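Local structure of prolyl 4-hydroxylase (Phytophthora capsici LT1534, 6IUQ) at residues 35-40 and 211-216; 184-189 and 196-201. The protein probably hydroxylates proline residues at the 4-position, as an iron(II)-dependent oxygenase of the 2-oxoglutarate family built on a double-stranded beta-helix core. All coordinates share one frame; numbering follows the deposited sequence.

From the N terminus, the chain leaves helix 26-35, turns at Gly36 and runs into strand 37-40, an outermost strand of the six-stranded antiparallel sheet. It returns to this corner about 170 residues later, when residues 211-216 pack against the turn and close the long loop of interaction 1. Interaction 2 is nested inside that loop: strands 186-189 and 196-198 form a hairpin, separated by a short connection. Strand 186-189 also pairs with strand 214-217, so both contacts reach the three-stranded sheet. The hydrogen bond between Arg216 and Gln187 links these adjacent strands of the smaller sheet, while Tyr37 on Leu188 packs the larger sheet against it.

Interaction 1: residues 35-40 and 211-216; sequences KGYVVI and DWMLHR. With FE2 (Fe (II) ion), chain C.
The bent side chain of Met213 and the indole of Trp212 converge on the backbone of Gly36. Met213, present as selenomethionine, sends CG anti to its backbone N (chi1 179°) and then folds at chi2 and chi3, so that the methyl tip rather than SE does the touching: Met213 CE lies 3.5 Å from Gly36 CA. Met213 CE also lies 3.6 Å from Lys35 O and 4.1 Å from Tyr37 CD1, at the ring edge, the Tyr37 and Met213 side chains crossing obliquely. A flexible, unbranched apolar chain suits this bend. Trp212 holds CG in the crowded position between its backbone N and carbonyl carbon, and its wide, flat apolar ring can lay CZ3 and CH2 against the bare Gly36 CA, at 3.4 and 3.5 Å. Glycine fits here for two reasons: it follows the end of helix 26-35 with positive phi (103°), and a CB would collide with both Met213 CE and Trp212 CZ3. No hydrogen bond joins the segments; the contact is van der Waals packing of a methyl and an indole against the backbone around Gly36.

Met213 O accepts a nearly straight bond from His215 ND1, 3.1 Å away and in the imidazole plane. This fixes the ring's rotation and places the ND1 hydrogen, directing His215 NE2 to FE at 2.3 Å; the carbonyl probably also makes the histidine a somewhat stronger electron donor. Met213 is thus second-shell to the metal, which His156, Asp158 and His215 bind as the two-histidine, one-carboxylate facial triad of 2-oxoglutarate-dependent iron(II) oxygenases.

Gly36 and Val38 are hydrogen-bonded through their backbones to strand 204-209, Val38 and Ile40 pack on helix 26-35, and Leu214 pairs with Phe189, so the contact bridges the larger sheet and the sheet that carries His215.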
ATOM      1  N   LYS A  35      -7.286   9.753   7.524  1.00 22.91           N
ATOM      2  CA  LYS A  35      -5.976  10.130   7.015  1.00 24.54           C
ATOM      3  C   LYS A  35      -5.583   9.380   5.734  1.00 19.65           C
ATOM      4  O   LYS A  35      -4.769   9.860   4.962  1.00 16.44           O
ATOM      5  CB  LYS A  35      -4.909   9.912   8.106  1.00 26.71           C
ATOM      6  CG  LYS A  35      -5.194  10.716   9.355  1.00 32.38           C
ATOM      7  CD  LYS A  35      -3.991  11.517   9.807  1.00 43.32           C
ATOM      8  CE  LYS A  35      -4.416  12.888  10.354  1.00 47.32           C
ATOM      9  NZ  LYS A  35      -3.660  14.035   9.738  1.00 56.53           N
ATOM     10  N   GLY A  36      -6.166   8.208   5.510  1.00 20.26           N
ATOM     11  CA  GLY A  36      -5.878   7.450   4.306  1.00 14.51           C
ATOM     12  C   GLY A  36      -4.929   6.296   4.568  1.00 15.80           C
ATOM     13  O   GLY A  36      -4.795   5.394   3.755  1.00 15.84           O
ATOM     14  N   TYR A  37      -4.286   6.320   5.729  1.00 17.57           N
ATOM     15  CA  TYR A  37      -3.334   5.301   6.119  1.00 13.05           C
ATOM     16  C   TYR A  37      -3.312   5.196   7.618  1.00 18.84           C
ATOM     17  O   TYR A  37      -3.698   6.129   8.313  1.00 19.20           O
ATOM     18  CB  TYR A  37      -1.939   5.651   5.643  1.00 18.88           C
ATOM     19  CG  TYR A  37      -1.372   6.834   6.405  1.00 18.48           C
ATOM     20  CD1 TYR A  37      -1.681   8.127   6.024  1.00 19.80           C
ATOM     21  CD2 TYR A  37      -0.552   6.655   7.509  1.00 22.15           C
ATOM     22  CE1 TYR A  37      -1.193   9.197   6.695  1.00 20.59           C
ATOM     23  CE2 TYR A  37      -0.054   7.742   8.204  1.00 22.34           C
ATOM     24  CZ  TYR A  37      -0.382   9.008   7.790  1.00 25.86           C
ATOM     25  OH  TYR A  37       0.110  10.106   8.458  1.00 33.84           O
ATOM     26  N   VAL A  38      -2.770   4.096   8.123  1.00 18.06           N
ATOM     27  CA  VAL A  38      -2.507   3.991   9.540  1.00 17.39           C
ATOM     28  C   VAL A  38      -1.383   2.971   9.781  1.00 19.90           C
ATOM     29  O   VAL A  38      -1.264   1.989   9.048  1.00 16.64           O
ATOM     30  CB  VAL A  38      -3.804   3.624  10.301  1.00 23.46           C
ATOM     31  CG1 VAL A  38      -4.372   2.279   9.824  1.00 14.07           C
ATOM     32  CG2 VAL A  38      -3.582   3.654  11.810  1.00 17.59           C
ATOM     33  N   VAL A  39      -0.532   3.248  10.773  1.00 16.44           N
ATOM     34  CA  VAL A  39       0.608   2.409  11.110  1.00 15.54           C
ATOM     35  C   VAL A  39       0.386   1.703  12.456  1.00 23.16           C
ATOM     36  O   VAL A  39      -0.034   2.330  13.420  1.00 21.71           O
ATOM     37  CB  VAL A  39       1.896   3.233  11.191  1.00 20.35           C
ATOM     38  CG1 VAL A  39       3.067   2.345  11.643  1.00 20.65           C
ATOM     39  CG2 VAL A  39       2.186   3.921   9.836  1.00 15.63           C
ATOM     40  N   ILE A  40       0.641   0.399  12.510  1.00 20.52           N
ATOM     41  CA  ILE A  40       0.474  -0.370  13.739  1.00 20.12           C
ATOM     42  C   ILE A  40       1.756  -1.119  14.096  1.00 22.20           C
ATOM     43  O   ILE A  40       2.151  -2.052  13.391  1.00 24.43           O
ATOM     44  CB  ILE A  40      -0.658  -1.396  13.628  1.00 22.63           C
ATOM     45  CG1 ILE A  40      -1.825  -0.841  12.814  1.00 23.21           C
ATOM     46  CG2 ILE A  40      -1.119  -1.845  15.024  1.00 22.16           C
ATOM     47  CD1 ILE A  40      -2.989  -1.792  12.745  1.00 27.88           C
ATOM     48  N   ASP A 211      -7.175   2.765  -3.455  1.00 16.58           N
ATOM     49  CA  ASP A 211      -7.610   3.638  -4.550  1.00 16.33           C
ATOM     50  C   ASP A 211      -7.407   5.140  -4.329  1.00 19.06           C
ATOM     51  O   ASP A 211      -7.632   5.916  -5.260  1.00 21.53           O
ATOM     52  CB  ASP A 211      -9.075   3.393  -4.899  1.00 20.61           C
ATOM     53  CG  ASP A 211      -9.970   3.393  -3.691  1.00 21.65           C
ATOM     54  OD1 ASP A 211      -9.451   3.349  -2.550  1.00 19.81           O
ATOM     55  OD2 ASP A 211     -11.199   3.424  -3.885  1.00 28.73           O
ATOM     56  N   TRP A 212      -6.980   5.580  -3.150  1.00 16.88           N
ATOM     57  CA  TRP A 212      -6.606   6.994  -3.052  1.00 16.63           C
ATOM     58  C   TRP A 212      -5.418   7.332  -2.167  1.00 17.45           C
ATOM     59  O   TRP A 212      -5.355   8.438  -1.638  1.00 20.58           O
ATOM     60  CB  TRP A 212      -7.797   7.855  -2.607  1.00 15.79           C
ATOM     61  CG  TRP A 212      -8.613   7.470  -1.406  1.00 18.60           C
ATOM     62  CD1 TRP A 212      -9.721   6.653  -1.394  1.00 20.10           C
ATOM     63  CD2 TRP A 212      -8.476   7.967  -0.065  1.00 14.67           C
ATOM     64  NE1 TRP A 212     -10.247   6.586  -0.129  1.00 12.71           N
ATOM     65  CE2 TRP A 212      -9.508   7.379   0.707  1.00 12.31           C
ATOM     66  CE3 TRP A 212      -7.566   8.824   0.566  1.00 16.88           C
ATOM     67  CZ2 TRP A 212      -9.669   7.639   2.078  1.00 14.76           C
ATOM     68  CZ3 TRP A 212      -7.730   9.088   1.924  1.00 18.09           C
ATOM     69  CH2 TRP A 212      -8.776   8.492   2.669  1.00 15.18           C
HETATM   70  N   MSE A 213      -4.472   6.407  -2.020  1.00 15.21           N
HETATM   71  CA  MSE A 213      -3.217   6.723  -1.353  1.00 14.97           C
HETATM   72  C   MSE A 213      -2.003   6.554  -2.273  1.00 13.72           C
HETATM   73  O   MSE A 213      -1.549   5.438  -2.536  1.00 16.36           O
HETATM   74  CB  MSE A 213      -3.042   5.861  -0.100  1.00 13.44           C
HETATM   75  CG  MSE A 213      -1.757   6.116   0.638  1.00 13.70           C
HETATM   76 SE   MSE A 213      -1.543   8.004   1.181  1.00 48.83          SE
HETATM   77  CE  MSE A 213      -3.184   8.242   2.204  1.00 21.55           C
ATOM     78  N   LEU A 214      -1.469   7.673  -2.741  1.00 15.14           N
ATOM     79  CA  LEU A 214      -0.272   7.662  -3.582  1.00 18.30           C
ATOM     80  C   LEU A 214       0.924   7.230  -2.737  1.00 15.72           C
ATOM     81  O   LEU A 214       1.048   7.636  -1.572  1.00 18.35           O
ATOM     82  CB  LEU A 214      -0.033   9.049  -4.218  1.00 17.55           C
ATOM     83  CG  LEU A 214       1.185   9.164  -5.148  1.00 17.04           C
ATOM     84  CD1 LEU A 214       0.961   8.397  -6.443  1.00 13.63           C
ATOM     85  CD2 LEU A 214       1.555  10.617  -5.433  1.00 12.50           C
ATOM     86  N   HIS A 215       1.792   6.387  -3.289  1.00 13.91           N
ATOM     87  CA  HIS A 215       2.977   5.953  -2.534  1.00 15.46           C
ATOM     88  C   HIS A 215       4.067   5.447  -3.454  1.00 14.40           C
ATOM     89  O   HIS A 215       3.862   5.285  -4.649  1.00 15.07           O
ATOM     90  CB  HIS A 215       2.628   4.858  -1.513  1.00 10.01           C
ATOM     91  CG  HIS A 215       2.092   3.602  -2.130  1.00 15.02           C
ATOM     92  ND1 HIS A 215       0.807   3.501  -2.613  1.00 12.92           N
ATOM     93  CD2 HIS A 215       2.675   2.400  -2.353  1.00 10.21           C
ATOM     94  CE1 HIS A 215       0.612   2.284  -3.090  1.00 11.85           C
ATOM     95  NE2 HIS A 215       1.737   1.596  -2.959  1.00 18.43           N
ATOM     96  N   ARG A 216       5.240   5.237  -2.876  1.00 17.24           N
ATOM     97  CA  ARG A 216       6.335   4.566  -3.547  1.00 16.28           C
ATOM     98  C   ARG A 216       7.171   3.911  -2.473  1.00 21.82           C
ATOM     99  O   ARG A 216       7.073   4.247  -1.279  1.00 19.66           O
ATOM    100  CB  ARG A 216       7.187   5.546  -4.374  1.00 21.55           C
ATOM    101  CG  ARG A 216       7.991   6.550  -3.521  1.00 19.18           C
ATOM    102  CD  ARG A 216       8.769   7.545  -4.378  1.00 24.46           C
ATOM    103  NE  ARG A 216       9.291   8.676  -3.585  1.00 31.60           N
ATOM    104  CZ  ARG A 216       9.820   9.789  -4.103  1.00 29.34           C
ATOM    105  NH1 ARG A 216       9.916   9.955  -5.428  1.00 26.63           N
ATOM    106  NH2 ARG A 216      10.256  10.742  -3.295  1.00 26.35           N
TER
HETATM  107 FE   FE2 C 401       2.231  -0.454  -3.935  1.00 20.00          FE

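Interaction 2: residues 184-189 and 196-201; sequences GEVQLF and VTVAPK
Gln187 carries CG anti to its backbone N (chi1 -173°) and stays extended beyond it, while Thr197 turns OG1 to the side of its own backbone N (chi1 -58°), and the two cross obliquely. Gln187 NE2 thereby makes a weak, bent hydrogen bond to Thr197 OG1 at 3.4 Å; the stronger partner of this amide is Arg216, bound to OE1. The same rotamer sets Thr197 CG2 against Glu185 CB, 3.5 Å away, so the threonine meets an amide with its hydroxyl and the aliphatic part of Glu185 with its methyl.

Val186, Leu188, Val196 and Val198 occupy the other face of this antiparallel beta hairpin of the double-stranded beta-helix. Val186 and Val198 lie side by side, with CG1 of Val186 3.7 Å from CB of Val198, and Leu188 reaches across with CD1 to Val198 CG2; these three compact branched side chains are buried. The Val186 side chain is about 7 Å from the iron, which places this apolar face near the active site. Gln187 and Thr197 form a non-hydrogen-bonded pair between two hydrogen-bonded ones, Val186 with Val198 and Leu188 with Val196. The straightest bond runs from Leu188 N to Val196 O, 2.7 Å at 172°. Pro200 centres an inverse gamma turn and rests CG on Gly184 O at 3.6 Å.

Strand 186-189 lies between 196-198 and 214-217, and Leu188 and Val198 pack on strands 37-40 and 204-209 of the facing sheet.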
ATOM      1  N   GLY A 184      14.468   1.036   2.130  1.00 32.63           N
ATOM      2  CA  GLY A 184      13.279   0.218   1.997  1.00 29.93           C
ATOM      3  C   GLY A 184      11.999   0.766   2.619  1.00 26.92           C
ATOM      4  O   GLY A 184      11.002   0.038   2.703  1.00 22.76           O
ATOM      5  N   GLU A 185      12.012   2.028   3.051  1.00 22.70           N
ATOM      6  CA  GLU A 185      10.805   2.647   3.589  1.00 24.83           C
ATOM      7  C   GLU A 185       9.735   2.792   2.515  1.00 25.21           C
ATOM      8  O   GLU A 185      10.035   2.884   1.310  1.00 22.76           O
ATOM      9  CB  GLU A 185      11.084   4.032   4.183  1.00 22.40           C
ATOM     10  CG  GLU A 185      12.154   4.101   5.264  1.00 26.17           C
ATOM     11  CD  GLU A 185      13.516   4.507   4.718  1.00 32.54           C
ATOM     12  OE1 GLU A 185      13.810   4.193   3.542  1.00 31.18           O
ATOM     13  OE2 GLU A 185      14.292   5.142   5.471  1.00 36.25           O
ATOM     14  N   VAL A 186       8.486   2.811   2.959  1.00 19.94           N
ATOM     15  CA  VAL A 186       7.398   3.177   2.082  1.00 21.59           C
ATOM     16  C   VAL A 186       7.135   4.647   2.350  1.00 19.18           C
ATOM     17  O   VAL A 186       7.055   5.067   3.506  1.00 17.90           O
ATOM     18  CB  VAL A 186       6.135   2.309   2.295  1.00 21.73           C
ATOM     19  CG1 VAL A 186       5.639   2.395   3.723  1.00 22.13           C
ATOM     20  CG2 VAL A 186       5.021   2.702   1.300  1.00 19.08           C
ATOM     21  N   GLN A 187       7.097   5.437   1.277  1.00 18.25           N
ATOM     22  CA  GLN A 187       6.791   6.856   1.380  1.00 15.57           C
ATOM     23  C   GLN A 187       5.373   7.070   0.887  1.00 17.00           C
ATOM     24  O   GLN A 187       5.043   6.735  -0.258  1.00 18.41           O
ATOM     25  CB  GLN A 187       7.788   7.707   0.578  1.00 16.45           C
ATOM     26  CG  GLN A 187       7.628   9.218   0.770  1.00 21.98           C
ATOM     27  CD  GLN A 187       8.809  10.025   0.207  1.00 24.96           C
ATOM     28  OE1 GLN A 187       9.219   9.842  -0.934  1.00 24.29           O
ATOM     29  NE2 GLN A 187       9.365  10.896   1.023  1.00 27.40           N
ATOM     30  N   LEU A 188       4.533   7.602   1.771  1.00 17.11           N
ATOM     31  CA  LEU A 188       3.138   7.871   1.482  1.00 20.77           C
ATOM     32  C   LEU A 188       2.978   9.331   1.126  1.00 20.11           C
ATOM     33  O   LEU A 188       3.673  10.182   1.684  1.00 18.33           O
ATOM     34  CB  LEU A 188       2.246   7.535   2.688  1.00 21.94           C
ATOM     35  CG  LEU A 188       2.449   6.169   3.354  1.00 24.04           C
ATOM     36  CD1 LEU A 188       1.665   6.099   4.669  1.00 25.42           C
ATOM     37  CD2 LEU A 188       2.047   5.037   2.430  1.00 18.37           C
ATOM     38  N   PHE A 189       2.056   9.617   0.207  1.00 15.07           N
ATOM     39  CA  PHE A 189       1.750  10.997  -0.159  1.00 20.15           C
ATOM     40  C   PHE A 189       0.267  11.295   0.018  1.00 17.26           C
ATOM     41  O   PHE A 189      -0.469  11.351  -0.967  1.00 19.46           O
ATOM     42  CB  PHE A 189       2.141  11.289  -1.618  1.00 18.62           C
ATOM     43  CG  PHE A 189       3.605  11.153  -1.903  1.00 17.24           C
ATOM     44  CD1 PHE A 189       4.490  12.171  -1.576  1.00 22.46           C
ATOM     45  CD2 PHE A 189       4.103  10.010  -2.521  1.00 19.09           C
ATOM     46  CE1 PHE A 189       5.868  12.058  -1.855  1.00 21.40           C
ATOM     47  CE2 PHE A 189       5.477   9.885  -2.806  1.00 25.30           C
ATOM     48  CZ  PHE A 189       6.359  10.915  -2.462  1.00 24.17           C
ATOM     49  N   VAL A 196       4.803  11.135   4.140  1.00 23.70           N
ATOM     50  CA  VAL A 196       5.080  10.355   5.324  1.00 25.05           C
ATOM     51  C   VAL A 196       5.982   9.169   4.990  1.00 24.81           C
ATOM     52  O   VAL A 196       5.662   8.335   4.139  1.00 23.06           O
ATOM     53  CB  VAL A 196       3.784   9.858   5.975  1.00 26.46           C
ATOM     54  CG1 VAL A 196       4.107   9.046   7.214  1.00 20.50           C
ATOM     55  CG2 VAL A 196       2.865  11.042   6.298  1.00 17.78           C
ATOM     56  N   THR A 197       7.118   9.099   5.669  1.00 27.04           N
ATOM     57  CA  THR A 197       8.054   8.022   5.425  1.00 24.24           C
ATOM     58  C   THR A 197       8.000   7.032   6.583  1.00 24.71           C
ATOM     59  O   THR A 197       8.152   7.403   7.745  1.00 26.71           O
ATOM     60  CB  THR A 197       9.456   8.566   5.217  1.00 23.20           C
ATOM     61  OG1 THR A 197       9.402   9.483   4.120  1.00 31.14           O
ATOM     62  CG2 THR A 197      10.427   7.438   4.866  1.00 23.55           C
ATOM     63  N   VAL A 198       7.746   5.776   6.241  1.00 19.80           N
ATOM     64  CA  VAL A 198       7.491   4.725   7.208  1.00 23.52           C
ATOM     65  C   VAL A 198       8.543   3.619   7.082  1.00 21.53           C
ATOM     66  O   VAL A 198       8.616   2.932   6.061  1.00 21.71           O
ATOM     67  CB  VAL A 198       6.067   4.130   7.004  1.00 23.68           C
ATOM     68  CG1 VAL A 198       5.745   3.109   8.092  1.00 18.78           C
ATOM     69  CG2 VAL A 198       5.032   5.258   6.992  1.00 20.39           C
ATOM     70  N   ALA A 199       9.370   3.461   8.107  1.00 23.96           N
ATOM     71  CA  ALA A 199      10.415   2.444   8.088  1.00 24.56           C
ATOM     72  C   ALA A 199       9.790   1.055   8.109  1.00 20.75           C
ATOM     73  O   ALA A 199       8.785   0.841   8.777  1.00 25.30           O
ATOM     74  CB  ALA A 199      11.366   2.634   9.281  1.00 22.47           C
ATOM     75  N   PRO A 200      10.378   0.100   7.386  1.00 20.04           N
ATOM     76  CA  PRO A 200       9.804  -1.250   7.360  1.00 25.99           C
ATOM     77  C   PRO A 200      10.242  -2.111   8.560  1.00 24.92           C
ATOM     78  O   PRO A 200      10.870  -3.152   8.395  1.00 21.59           O
ATOM     79  CB  PRO A 200      10.344  -1.817   6.049  1.00 22.34           C
ATOM     80  CG  PRO A 200      11.713  -1.204   5.964  1.00 23.40           C
ATOM     81  CD  PRO A 200      11.573   0.199   6.533  1.00 23.55           C
ATOM     82  N   LYS A 201       9.904  -1.672   9.765  1.00 23.88           N
ATOM     83  CA  LYS A 201      10.308  -2.397  10.961  1.00 25.22           C
ATOM     84  C   LYS A 201       9.571  -3.714  11.137  1.00 26.52           C
ATOM     85  O   LYS A 201       8.414  -3.855  10.734  1.00 24.15           O
ATOM     86  CB  LYS A 201      10.103  -1.523  12.190  1.00 27.32           C
ATOM     87  CG  LYS A 201      10.966  -0.297  12.123  1.00 27.34           C
ATOM     88  CD  LYS A 201      10.928   0.522  13.381  1.00 33.55           C
ATOM     89  CE  LYS A 201      12.113   1.504  13.359  1.00 41.27           C
ATOM     90  NZ  LYS A 201      11.818   2.753  14.098  1.00 40.84           N
TER